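Long-range contact in succinate-semialdehyde dehydrogenase (Streptococcus pyogenes MGAS1882, PDB 4YWU), which probably oxidises succinic semialdehyde to succinate with a nicotinamide cofactor, as a member of the aldehyde dehydrogenase family: residues Ala127-Asn132 against Met152-Ala157. Numbering follows the deposited sequence.
With SSN (4-oxobutanoic acid), chain C.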
# COMPACT_ATOMS: atom_id res chain seq x y z
N ALA A 127 -4.90 13.17 5.94
CA ALA A 127 -5.56 12.20 6.79
C ALA A 127 -7.04 12.54 6.91
O ALA A 127 -7.39 13.67 7.20
CB ALA A 127 -4.92 12.18 8.17
N VAL A 128 -7.89 11.56 6.66
CA VAL A 128 -9.33 11.75 6.77
C VAL A 128 -9.76 10.84 7.90
O VAL A 128 -9.71 9.61 7.78
CB VAL A 128 -10.03 11.36 5.47
CG1 VAL A 128 -11.53 11.57 5.61
CG2 VAL A 128 -9.48 12.18 4.33
N GLU A 129 -10.18 11.44 9.01
CA GLU A 129 -10.58 10.67 10.17
C GLU A 129 -12.05 10.78 10.54
O GLU A 129 -12.70 11.79 10.27
CB GLU A 129 -9.69 11.07 11.36
CG GLU A 129 -8.19 10.88 11.10
CD GLU A 129 -7.87 9.49 10.53
OE1 GLU A 129 -8.45 8.49 11.03
OE2 GLU A 129 -7.04 9.37 9.60
N PRO A 130 -12.61 9.72 11.15
CA PRO A 130 -14.01 9.66 11.57
C PRO A 130 -14.29 10.25 12.96
O PRO A 130 -13.38 10.64 13.67
CB PRO A 130 -14.31 8.18 11.51
CG PRO A 130 -13.04 7.60 12.04
CD PRO A 130 -11.98 8.40 11.29
N TRP A 131 -15.56 10.27 13.34
CA TRP A 131 -15.96 10.83 14.62
C TRP A 131 -16.05 9.88 15.81
O TRP A 131 -16.03 10.33 16.95
CB TRP A 131 -17.31 11.54 14.47
CG TRP A 131 -18.35 10.68 13.82
CD1 TRP A 131 -18.73 10.69 12.51
CD2 TRP A 131 -19.11 9.63 14.44
NE1 TRP A 131 -19.67 9.72 12.27
CE2 TRP A 131 -19.92 9.05 13.44
CE3 TRP A 131 -19.18 9.13 15.75
CZ2 TRP A 131 -20.79 7.99 13.71
CZ3 TRP A 131 -20.04 8.07 16.01
CH2 TRP A 131 -20.84 7.51 14.99
N ASN A 132 -16.13 8.57 15.58
CA ASN A 132 -16.27 7.66 16.71
C ASN A 132 -15.12 7.69 17.74
O ASN A 132 -15.30 7.27 18.88
CB ASN A 132 -16.52 6.23 16.21
CG ASN A 132 -15.31 5.61 15.54
OD1 ASN A 132 -14.61 6.26 14.77
ND2 ASN A 132 -15.07 4.34 15.83
N MET A 152 1.53 16.83 8.21
CA MET A 152 0.20 16.29 7.98
C MET A 152 -0.95 17.31 7.96
O MET A 152 -0.94 18.31 8.67
CB MET A 152 -0.08 15.22 9.03
CG MET A 152 -1.45 14.57 9.02
SD MET A 152 -1.55 13.29 10.31
CE MET A 152 -0.79 11.90 9.42
N VAL A 153 -1.93 17.04 7.10
CA VAL A 153 -3.12 17.88 7.02
C VAL A 153 -4.31 16.97 7.32
O VAL A 153 -4.44 15.87 6.77
CB VAL A 153 -3.30 18.54 5.63
CG1 VAL A 153 -2.35 19.71 5.50
CG2 VAL A 153 -3.04 17.53 4.52
N LEU A 154 -5.17 17.42 8.23
CA LEU A 154 -6.32 16.65 8.65
C LEU A 154 -7.66 17.18 8.20
O LEU A 154 -7.91 18.39 8.21
CB LEU A 154 -6.34 16.53 10.18
CG LEU A 154 -7.64 16.11 10.88
CD1 LEU A 154 -7.84 14.61 10.76
CD2 LEU A 154 -7.58 16.51 12.34
N LYS A 155 -8.52 16.25 7.81
CA LYS A 155 -9.88 16.53 7.41
C LYS A 155 -10.66 15.60 8.34
O LYS A 155 -10.68 14.38 8.15
CB LYS A 155 -10.13 16.16 5.96
CG LYS A 155 -11.42 16.73 5.38
CD LYS A 155 -12.66 16.07 5.96
CE LYS A 155 -13.91 16.54 5.26
NZ LYS A 155 -15.13 16.00 5.91
N HIS A 156 -11.25 16.19 9.36
CA HIS A 156 -12.01 15.44 10.35
C HIS A 156 -13.49 15.44 10.02
O HIS A 156 -13.93 16.07 9.05
CB HIS A 156 -11.79 16.06 11.72
CG HIS A 156 -11.56 15.06 12.80
ND1 HIS A 156 -12.26 13.87 12.87
CD2 HIS A 156 -10.72 15.06 13.86
CE1 HIS A 156 -11.86 13.19 13.93
NE2 HIS A 156 -10.92 13.89 14.54
N ALA A 157 -14.26 14.74 10.83
CA ALA A 157 -15.71 14.66 10.65
C ALA A 157 -16.33 16.03 10.89
O ALA A 157 -15.82 16.83 11.68
CB ALA A 157 -16.30 13.64 11.60
C1 SSN C . -12.66 1.73 15.55
O1 SSN C . -12.33 0.72 16.25
C2 SSN C . -11.65 2.53 14.75
O2 SSN C . -13.87 2.07 15.50
C3 SSN C . -11.94 2.50 13.26
C4 SSN C . -10.75 1.87 12.55
O4 SSN C . -10.86 1.12 11.59
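The carbonyl oxygen of A127 is held twice by the neighbouring strand: K155 N donates to A127 O at 2.9 Å with a nearly straight N-H...O angle of 161°, and the alpha hydrogen of L154 adds a CA-H...O contact, L154 CA to A127 O at 3.5 Å. Toward the same strand, A127 N donates to V153 O at 2.9 Å, so A127 straddles L154. The parallel pairing carries on past the end of the strand through E129 N to K155 O at 3.1 Å, where the donor is tilted 23° from the carbonyl plane. The alpha hydrogen of V128 makes a CA-H...O contact with K155 O.

A127 and L154 share a face of the sheet, where A127 CB meets M152 SD; L154 packs on I138 of helix 134-148. L154 CD1 abuts E129 CG at 3.8 Å, the two side chains crossing at about a right angle. With a bend at chi2, the E129 carboxylate leads away from the strand and OE1 hydrogen-bonds to T206. E129 CB covers one face of the H156 imidazole, 4.2 Å from the ring centroid, offset toward the rim. That ring is held by its two nitrogens: A157 N donates to H156 ND1 at 3.0 Å, close to the ring plane, and NE2 bonds to P134 O. A157 CB then fills in against W131 CB at 3.7 Å, at the edge of the indole.

On the opposite face K155 NZ forms a salt bridge with a sulfate ion, probably from the crystallisation liquor. Beyond W131, N132 is placed like the family's oxyanion-hole asparagine, though its ND2 weakly bonds carboxylate O2 of the ligand, not the aldehyde oxygen. Strand 124-128, helix 134-148 and strand 152-155 make a beta-alpha-beta unit of the Rossmann-like domain that binds cofactor in aldehyde dehydrogenases.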